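Local atomic coordinates of haloacid delahogenase-like family hydrolase (Xanthomonas campestris pv. campestris, PDB entry 2PKE), a protein that probably acts as a phosphatase of the haloacid dehalogenase family, with a bound magnesium ion in its active-site region. Residues 16-21 with 119-124; 82-85 with 90-93; 156-161 with 169-174. One frame throughout, in Å; residues are numbered along the deposited sequence.

Contact 1 (16-21 with 119-124); sequences VGFDGD and EAVAAI. With MG (magnesium ion), chain C.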
loop_
_atom_site.group_PDB
_atom_site.type_symbol
_atom_site.label_atom_id
_atom_site.label_comp_id
_atom_site.label_asym_id
_atom_site.label_seq_id
_atom_site.Cartn_x
_atom_site.Cartn_y
_atom_site.Cartn_z
ATOM N N VAL A 16 -17.795 12.764 -4.545
ATOM C CA VAL A 16 -16.751 13.484 -5.234
ATOM C C VAL A 16 -15.419 12.902 -4.781
ATOM O O VAL A 16 -15.123 12.861 -3.588
ATOM C CB VAL A 16 -16.818 14.971 -4.971
ATOM C CG1 VAL A 16 -15.705 15.685 -5.753
ATOM C CG2 VAL A 16 -18.198 15.532 -5.331
ATOM N N GLY A 17 -14.637 12.443 -5.744
ATOM C CA GLY A 17 -13.360 11.875 -5.474
ATOM C C GLY A 17 -12.310 12.911 -5.751
ATOM O O GLY A 17 -12.494 13.737 -6.633
ATOM N N PHE A 18 -11.211 12.884 -4.979
ATOM C CA PHE A 18 -10.118 13.793 -5.159
ATOM C C PHE A 18 -8.848 12.995 -5.318
ATOM O O PHE A 18 -8.569 12.101 -4.509
ATOM C CB PHE A 18 -9.952 14.697 -3.933
ATOM C CG PHE A 18 -11.102 15.635 -3.711
ATOM C CD1 PHE A 18 -12.241 15.219 -3.065
ATOM C CD2 PHE A 18 -11.044 16.930 -4.185
ATOM C CE1 PHE A 18 -13.308 16.104 -2.875
ATOM C CE2 PHE A 18 -12.091 17.795 -3.981
ATOM C CZ PHE A 18 -13.222 17.364 -3.320
ATOM N N ASP A 19 -8.027 13.355 -6.284
ATOM C CA ASP A 19 -6.609 12.953 -6.280
ATOM C C ASP A 19 -5.846 13.674 -5.156
ATOM O O ASP A 19 -6.312 14.671 -4.589
ATOM C CB ASP A 19 -5.994 13.281 -7.647
ATOM C CG ASP A 19 -4.531 12.919 -7.770
ATOM O OD1 ASP A 19 -4.114 11.821 -7.317
ATOM O OD2 ASP A 19 -3.754 13.750 -8.340
ATOM N N GLY A 20 -4.673 13.170 -4.787
ATOM C CA GLY A 20 -3.869 13.901 -3.777
ATOM C C GLY A 20 -2.726 14.692 -4.405
ATOM O O GLY A 20 -2.747 15.926 -4.459
ATOM N N ASP A 21 -1.710 13.975 -4.840
ATOM C CA ASP A 21 -0.463 14.583 -5.314
ATOM C C ASP A 21 -0.745 15.519 -6.482
ATOM O O ASP A 21 -1.348 15.116 -7.498
ATOM C CB ASP A 21 0.505 13.504 -5.810
ATOM C CG ASP A 21 1.134 12.645 -4.703
ATOM O OD1 ASP A 21 1.268 13.015 -3.547
ATOM O OD2 ASP A 21 1.605 11.545 -5.049
ATOM N N GLU A 119 -10.737 24.993 1.596
ATOM C CA GLU A 119 -12.066 25.636 1.526
ATOM C C GLU A 119 -12.938 24.958 0.472
ATOM O O GLU A 119 -14.090 24.785 0.696
ATOM C CB GLU A 119 -11.996 27.142 1.172
ATOM C CG GLU A 119 -11.516 28.005 2.343
ATOM C CD GLU A 119 -9.993 28.095 2.491
ATOM O OE1 GLU A 119 -9.227 27.419 1.736
ATOM O OE2 GLU A 119 -9.570 28.876 3.385
ATOM N N ALA A 120 -12.360 24.668 -0.696
ATOM C CA ALA A 120 -13.038 23.939 -1.809
ATOM C C ALA A 120 -13.601 22.589 -1.307
ATOM O O ALA A 120 -14.791 22.296 -1.447
ATOM C CB ALA A 120 -12.053 23.728 -2.946
ATOM N N VAL A 121 -12.745 21.789 -0.670
ATOM C CA VAL A 121 -13.142 20.460 -0.169
ATOM C C VAL A 121 -14.255 20.544 0.874
ATOM O O VAL A 121 -15.203 19.757 0.833
ATOM C CB VAL A 121 -11.966 19.675 0.478
ATOM C CG1 VAL A 121 -12.441 18.328 1.022
ATOM C CG2 VAL A 121 -10.752 19.520 -0.473
ATOM N N ALA A 122 -14.100 21.455 1.844
ATOM C CA ALA A 122 -15.118 21.685 2.871
ATOM C C ALA A 122 -16.436 22.089 2.229
ATOM O O ALA A 122 -17.521 21.662 2.657
ATOM C CB ALA A 122 -14.613 22.813 3.901
ATOM N N ALA A 123 -16.361 22.980 1.236
ATOM C CA ALA A 123 -17.574 23.449 0.544
ATOM C C ALA A 123 -18.292 22.292 -0.149
ATOM O O ALA A 123 -19.517 22.156 -0.039
ATOM C CB ALA A 123 -17.242 24.589 -0.473
ATOM N N ILE A 124 -17.524 21.452 -0.857
ATOM C CA ILE A 124 -18.091 20.301 -1.547
ATOM C C ILE A 124 -18.648 19.293 -0.543
ATOM O O ILE A 124 -19.777 18.812 -0.714
ATOM C CB ILE A 124 -17.092 19.648 -2.468
ATOM C CG1 ILE A 124 -16.811 20.594 -3.648
ATOM C CG2 ILE A 124 -17.618 18.264 -2.935
ATOM C CD1 ILE A 124 -15.487 20.340 -4.417
HETATM MG MG MG C . -1.909 13.902 -9.063
HETATM O O HOH W 1 -1.645 12.037 -8.038
HETATM O O HOH W 2 -2.638 12.798 -10.794
HETATM O O HOH W 3 -0.032 14.180 -9.889
#
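Ile124 and Val121 of helix 117-125 meet Phe18 and Val16 of strand 15-18 in a wholly apolar packing. Val16 CG2 lies 3.7 Å from Ile124 CG2, the two side chains roughly perpendicular. The other branch of Ile124 approaches the rim of the Phe18 ring, Ile124 CD1 being 3.9 Å from Phe18 CZ and near the ring plane. Val121 CG2 sits instead over one ring face, 4.1 Å from Phe18 CE2. With CG anti to the carbonyl carbon (chi1 -66°), the Phe18 ring is set against Val121 and Ile124, and Phe154 also meets it. The axes of strand residues 16-18 and helix residues 119-124 approach to 10.8 Å at 159°, nearly antiparallel.

The second kind of interaction is metal coordination, just past the strand. Asp19 OD2 binds the magnesium ion at 2.0 Å and Asp21 O, a backbone carbonyl, at 2.1 Å; three waters and Asn187 complete six ligands. Water 1 also donates to Asp19 OD1 (2.6 Å), so that carboxylate holds the ion directly and through water. Lys163 pairs with the same OD1.

A helix packed on a central parallel strand whose C-terminal end carries DxD aspartates on magnesium is characteristic of the Rossmann-like HAD core.

Contact 2 (82-85 with 90-93); sequences TAIE and RIEA
Ala83 O and Ile91 N, one from each segment, both bond to the hydroxyl OG1 of Thr87 in the intervening turn. Ile91 N donates to that oxygen, while the carbonyl of Ala83 accepts from it, so one side chain ties the last turn of helix 72-86 to the backbone that leaves it. Direct contact between the segments is apolar and centres on Ile91, whose two branches take different partners. Its CD1 reaches Ala83 CB at 3.7 Å; its CG2 lies 3.9 Å from Ile84 CG1, the two isoleucine side chains being set crosswise. The CG1 arm of Ile91 stands anti to the backbone N (chi1 -167°), which carries CD1 to the helix, and CG2 falls between N and the carbonyl carbon. The backbones are close here, with Ile84 CA 6.1 Å from Ile91 CA. This is the turn of a helical hairpin joining helices 72-86 and 93-107, in the all-helical insertion after the first strand, consistent with a C1-type HAD cap. Glu92 occupies the N-cap of the second helix, and its N is hydrogen-bonded to Tyr45 OH. The second subunit packs on the same patch: its Gln97 touches Ile84 and its Ala93 touches Ile91.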
loop_
_atom_site.group_PDB
_atom_site.type_symbol
_atom_site.label_atom_id
_atom_site.label_comp_id
_atom_site.label_asym_id
_atom_site.label_seq_id
_atom_site.Cartn_x
_atom_site.Cartn_y
_atom_site.Cartn_z
ATOM N N THR A 82 19.972 3.062 -12.641
ATOM C CA THR A 82 20.319 3.974 -13.738
ATOM C C THR A 82 21.722 4.580 -13.616
ATOM O O THR A 82 22.453 4.690 -14.623
ATOM C CB THR A 82 19.342 5.140 -13.803
ATOM O OG1 THR A 82 17.988 4.662 -13.875
ATOM C CG2 THR A 82 19.612 5.991 -15.022
ATOM N N ALA A 83 22.099 5.012 -12.400
ATOM C CA ALA A 83 23.449 5.597 -12.153
ATOM C C ALA A 83 24.568 4.615 -12.381
ATOM O O ALA A 83 25.631 4.978 -12.926
ATOM C CB ALA A 83 23.549 6.165 -10.742
ATOM N N ILE A 84 24.355 3.376 -11.959
ATOM C CA ILE A 84 25.337 2.342 -12.148
ATOM C C ILE A 84 25.527 2.105 -13.660
ATOM O O ILE A 84 26.666 1.950 -14.139
ATOM C CB ILE A 84 24.980 1.059 -11.340
ATOM C CG1 ILE A 84 25.099 1.354 -9.839
ATOM C CG2 ILE A 84 25.966 -0.045 -11.627
ATOM C CD1 ILE A 84 24.488 0.325 -8.912
ATOM N N GLU A 85 24.432 2.093 -14.403
ATOM C CA GLU A 85 24.495 1.997 -15.880
ATOM C C GLU A 85 25.172 3.166 -16.548
ATOM O O GLU A 85 26.063 2.988 -17.402
ATOM C CB GLU A 85 23.097 1.921 -16.492
ATOM C CG GLU A 85 22.329 0.677 -16.152
ATOM C CD GLU A 85 22.942 -0.551 -16.749
ATOM O OE1 GLU A 85 23.358 -0.507 -17.932
ATOM O OE2 GLU A 85 23.024 -1.562 -16.017
ATOM N N ARG A 90 31.139 2.980 -12.439
ATOM C CA ARG A 90 32.192 3.825 -11.823
ATOM C C ARG A 90 31.690 4.527 -10.576
ATOM O O ARG A 90 32.494 4.925 -9.712
ATOM C CB ARG A 90 32.720 4.890 -12.778
ATOM C CG ARG A 90 33.938 4.493 -13.543
ATOM C CD ARG A 90 33.685 3.360 -14.503
ATOM N NE ARG A 90 34.845 3.153 -15.379
ATOM C CZ ARG A 90 34.948 2.194 -16.294
ATOM N NH1 ARG A 90 33.957 1.327 -16.484
ATOM N NH2 ARG A 90 36.046 2.107 -17.022
ATOM N N ILE A 91 30.369 4.684 -10.468
ATOM C CA ILE A 91 29.833 5.473 -9.394
ATOM C C ILE A 91 30.306 4.963 -8.044
ATOM O O ILE A 91 30.284 3.757 -7.787
ATOM C CB ILE A 91 28.307 5.555 -9.433
ATOM C CG1 ILE A 91 27.857 6.678 -8.469
ATOM C CG2 ILE A 91 27.653 4.173 -9.103
ATOM C CD1 ILE A 91 26.449 7.228 -8.677
ATOM N N GLU A 92 30.776 5.884 -7.197
ATOM C CA GLU A 92 31.166 5.557 -5.828
ATOM C C GLU A 92 30.005 5.141 -4.899
ATOM O O GLU A 92 28.938 5.696 -4.982
ATOM C CB GLU A 92 31.879 6.758 -5.218
ATOM C CG GLU A 92 33.271 6.986 -5.801
ATOM C CD GLU A 92 34.208 5.843 -5.545
ATOM O OE1 GLU A 92 33.892 4.964 -4.712
ATOM O OE2 GLU A 92 35.263 5.826 -6.194
ATOM N N ALA A 93 30.245 4.181 -3.998
ATOM C CA ALA A 93 29.260 3.812 -2.967
ATOM C C ALA A 93 28.813 5.057 -2.171
ATOM O O ALA A 93 27.641 5.233 -1.864
ATOM C CB ALA A 93 29.849 2.729 -2.025
#

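Contact 3 (156-161 with 169-174); sequences RIEVVS and ARVLSE
Glu158 OE2, from the helix-facing side of strand 157-160, is the acceptor that Arg170 grips. Arg170 NH1 donates to it at 3.1 Å with an N-H...O angle of 159°. The oxygen lies in the guanidinium plane but is approached on its syn side from out of the carboxylate plane, the two planes being 54° apart. Arg170 NH2 adds a weak bond to Glu158 OE2 at 3.4 Å. The arginine chain is extended until a bend at chi3 (72°) swings the guanidinium to the strand. NH1 of Arg170 is shared weakly with Glu174 OE2 (3.5 Å), one turn further along the helix, making a three-residue salt-bridge network; Glu174 OE1 is satisfied by Met2 N.

This helix, 165-175, follows strand 157-160 in the alternating alpha/beta order of the HAD core, and Thr134 and Leu132 of the neighbouring parallel strand hydrogen-bond to the backbone of Glu158. Water 4 accepts from Ser161 N at 3.1 Å and, weakly, from Arg170 NH2; Ser161 OG bonds to Glu142 OE1 of the second subunit. Arg170 O receives both Ser173 OG (2.7 Å) and Glu174 N. Glu158 CG packs 3.8 Å from Val171 CG2, and Val160 CG1 lies 3.7 Å from Arg170 NH2.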
loop_
_atom_site.group_PDB
_atom_site.type_symbol
_atom_site.label_atom_id
_atom_site.label_comp_id
_atom_site.label_asym_id
_atom_site.label_seq_id
_atom_site.Cartn_x
_atom_site.Cartn_y
_atom_site.Cartn_z
ATOM N N ARG A 156 -12.771 8.777 4.394
ATOM C CA ARG A 156 -12.667 7.834 3.269
ATOM C C ARG A 156 -11.389 8.049 2.433
ATOM O O ARG A 156 -11.255 9.084 1.719
ATOM C CB ARG A 156 -13.871 7.985 2.331
ATOM C CG ARG A 156 -15.220 7.883 2.978
ATOM C CD ARG A 156 -16.299 8.208 1.977
ATOM N NE ARG A 156 -17.563 7.660 2.436
ATOM C CZ ARG A 156 -18.432 8.299 3.211
ATOM N NH1 ARG A 156 -18.205 9.550 3.608
ATOM N NH2 ARG A 156 -19.548 7.680 3.587
ATOM N N ILE A 157 -10.473 7.075 2.494
ATOM C CA ILE A 157 -9.205 7.115 1.718
ATOM C C ILE A 157 -8.874 5.789 1.024
ATOM O O ILE A 157 -8.886 4.734 1.665
ATOM C CB ILE A 157 -8.079 7.487 2.630
ATOM C CG1 ILE A 157 -6.741 7.363 1.899
ATOM C CG2 ILE A 157 -8.246 6.715 3.936
ATOM C CD1 ILE A 157 -5.646 6.731 2.702
ATOM N N GLU A 158 -8.563 5.863 -0.269
ATOM C CA GLU A 158 -8.459 4.686 -1.128
ATOM C C GLU A 158 -7.188 4.778 -1.932
ATOM O O GLU A 158 -7.064 5.591 -2.874
ATOM C CB GLU A 158 -9.680 4.610 -2.032
ATOM C CG GLU A 158 -9.717 3.437 -2.975
ATOM C CD GLU A 158 -9.941 2.099 -2.298
ATOM O OE1 GLU A 158 -10.375 2.080 -1.118
ATOM O OE2 GLU A 158 -9.700 1.065 -2.985
ATOM N N VAL A 159 -6.233 3.936 -1.577
ATOM C CA VAL A 159 -4.997 3.824 -2.307
ATOM C C VAL A 159 -5.051 2.573 -3.189
ATOM O O VAL A 159 -5.303 1.482 -2.727
ATOM C CB VAL A 159 -3.742 3.752 -1.347
ATOM C CG1 VAL A 159 -2.464 3.746 -2.168
ATOM C CG2 VAL A 159 -3.715 4.975 -0.356
ATOM N N VAL A 160 -4.733 2.753 -4.454
ATOM C CA VAL A 160 -4.782 1.687 -5.436
ATOM C C VAL A 160 -3.452 1.525 -6.113
ATOM O O VAL A 160 -2.619 2.402 -6.058
ATOM C CB VAL A 160 -5.835 2.007 -6.514
ATOM C CG1 VAL A 160 -7.159 2.323 -5.885
ATOM C CG2 VAL A 160 -5.395 3.141 -7.400
ATOM N N SER A 161 -3.286 0.410 -6.803
ATOM C CA SER A 161 -2.036 0.141 -7.552
ATOM C C SER A 161 -1.997 0.841 -8.913
ATOM O O SER A 161 -0.917 1.294 -9.390
ATOM C CB SER A 161 -1.850 -1.366 -7.678
ATOM O OG SER A 161 -1.322 -1.830 -6.430
ATOM N N ALA A 169 -14.125 1.360 -11.219
ATOM C CA ALA A 169 -15.412 0.633 -11.110
ATOM C C ALA A 169 -15.500 -0.189 -9.806
ATOM O O ALA A 169 -16.544 -0.239 -9.153
ATOM C CB ALA A 169 -15.598 -0.274 -12.325
ATOM N N ARG A 170 -14.379 -0.794 -9.433
ATOM C CA ARG A 170 -14.304 -1.571 -8.224
ATOM C C ARG A 170 -14.551 -0.669 -7.003
ATOM O O ARG A 170 -15.366 -1.005 -6.120
ATOM C CB ARG A 170 -12.956 -2.262 -8.151
ATOM C CG ARG A 170 -12.721 -2.887 -6.795
ATOM C CD ARG A 170 -11.343 -3.474 -6.625
ATOM N NE ARG A 170 -10.201 -2.556 -6.498
ATOM C CZ ARG A 170 -10.015 -1.590 -5.581
ATOM N NH1 ARG A 170 -10.940 -1.278 -4.674
ATOM N NH2 ARG A 170 -8.863 -0.907 -5.598
ATOM N N VAL A 171 -13.916 0.505 -6.996
ATOM C CA VAL A 171 -14.067 1.447 -5.883
ATOM C C VAL A 171 -15.536 1.825 -5.777
ATOM O O VAL A 171 -16.143 1.720 -4.691
ATOM C CB VAL A 171 -13.186 2.696 -6.051
ATOM C CG1 VAL A 171 -13.497 3.746 -4.990
ATOM C CG2 VAL A 171 -11.716 2.316 -6.008
ATOM N N LEU A 172 -16.142 2.209 -6.898
ATOM C CA LEU A 172 -17.560 2.550 -6.882
ATOM C C LEU A 172 -18.481 1.427 -6.494
ATOM O O LEU A 172 -19.537 1.669 -5.895
ATOM C CB LEU A 172 -18.002 3.132 -8.233
ATOM C CG LEU A 172 -17.406 4.489 -8.611
ATOM C CD1 LEU A 172 -18.052 5.037 -9.901
ATOM C CD2 LEU A 172 -17.491 5.518 -7.481
ATOM N N SER A 173 -18.133 0.202 -6.852
ATOM C CA SER A 173 -18.989 -0.934 -6.498
ATOM C C SER A 173 -19.067 -1.090 -4.977
ATOM O O SER A 173 -20.107 -1.457 -4.417
ATOM C CB SER A 173 -18.485 -2.243 -7.126
ATOM O OG SER A 173 -17.382 -2.743 -6.392
ATOM N N GLU A 174 -17.969 -0.779 -4.309
ATOM C CA GLU A 174 -17.945 -0.825 -2.855
ATOM C C GLU A 174 -18.750 0.269 -2.191
ATOM O O GLU A 174 -19.281 0.050 -1.127
ATOM C CB GLU A 174 -16.530 -0.728 -2.383
ATOM C CG GLU A 174 -15.756 -1.957 -2.755
ATOM C CD GLU A 174 -14.317 -1.847 -2.382
ATOM O OE1 GLU A 174 -13.964 -0.927 -1.605
ATOM O OE2 GLU A 174 -13.546 -2.682 -2.888
HETATM O O HOH W 4 -5.617 -1.608 -6.462
#

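How the contacts relate
Contacts 1 and 3 both join a strand of the same parallel sheet to a helix in roughly antiparallel direction (159° and 150° for the short segments), with centres about 16 Å apart. Contact 1 uses the central strand 15-18; it is fully buried and purely apolar between strand and helix, its polar chemistry displaced to the magnesium end. Contact 3 lies on strand 157-160, outermost within the chain, where a salt-bridge network joins the apolar packing and a partly exposed arginine reaches in. Contact 2, nested along the chain inside the loop closed by contact 1, lies about 42 Å from it; though about 31 Å from the chain's centre it is buried, and like contact 3 it borders the second subunit.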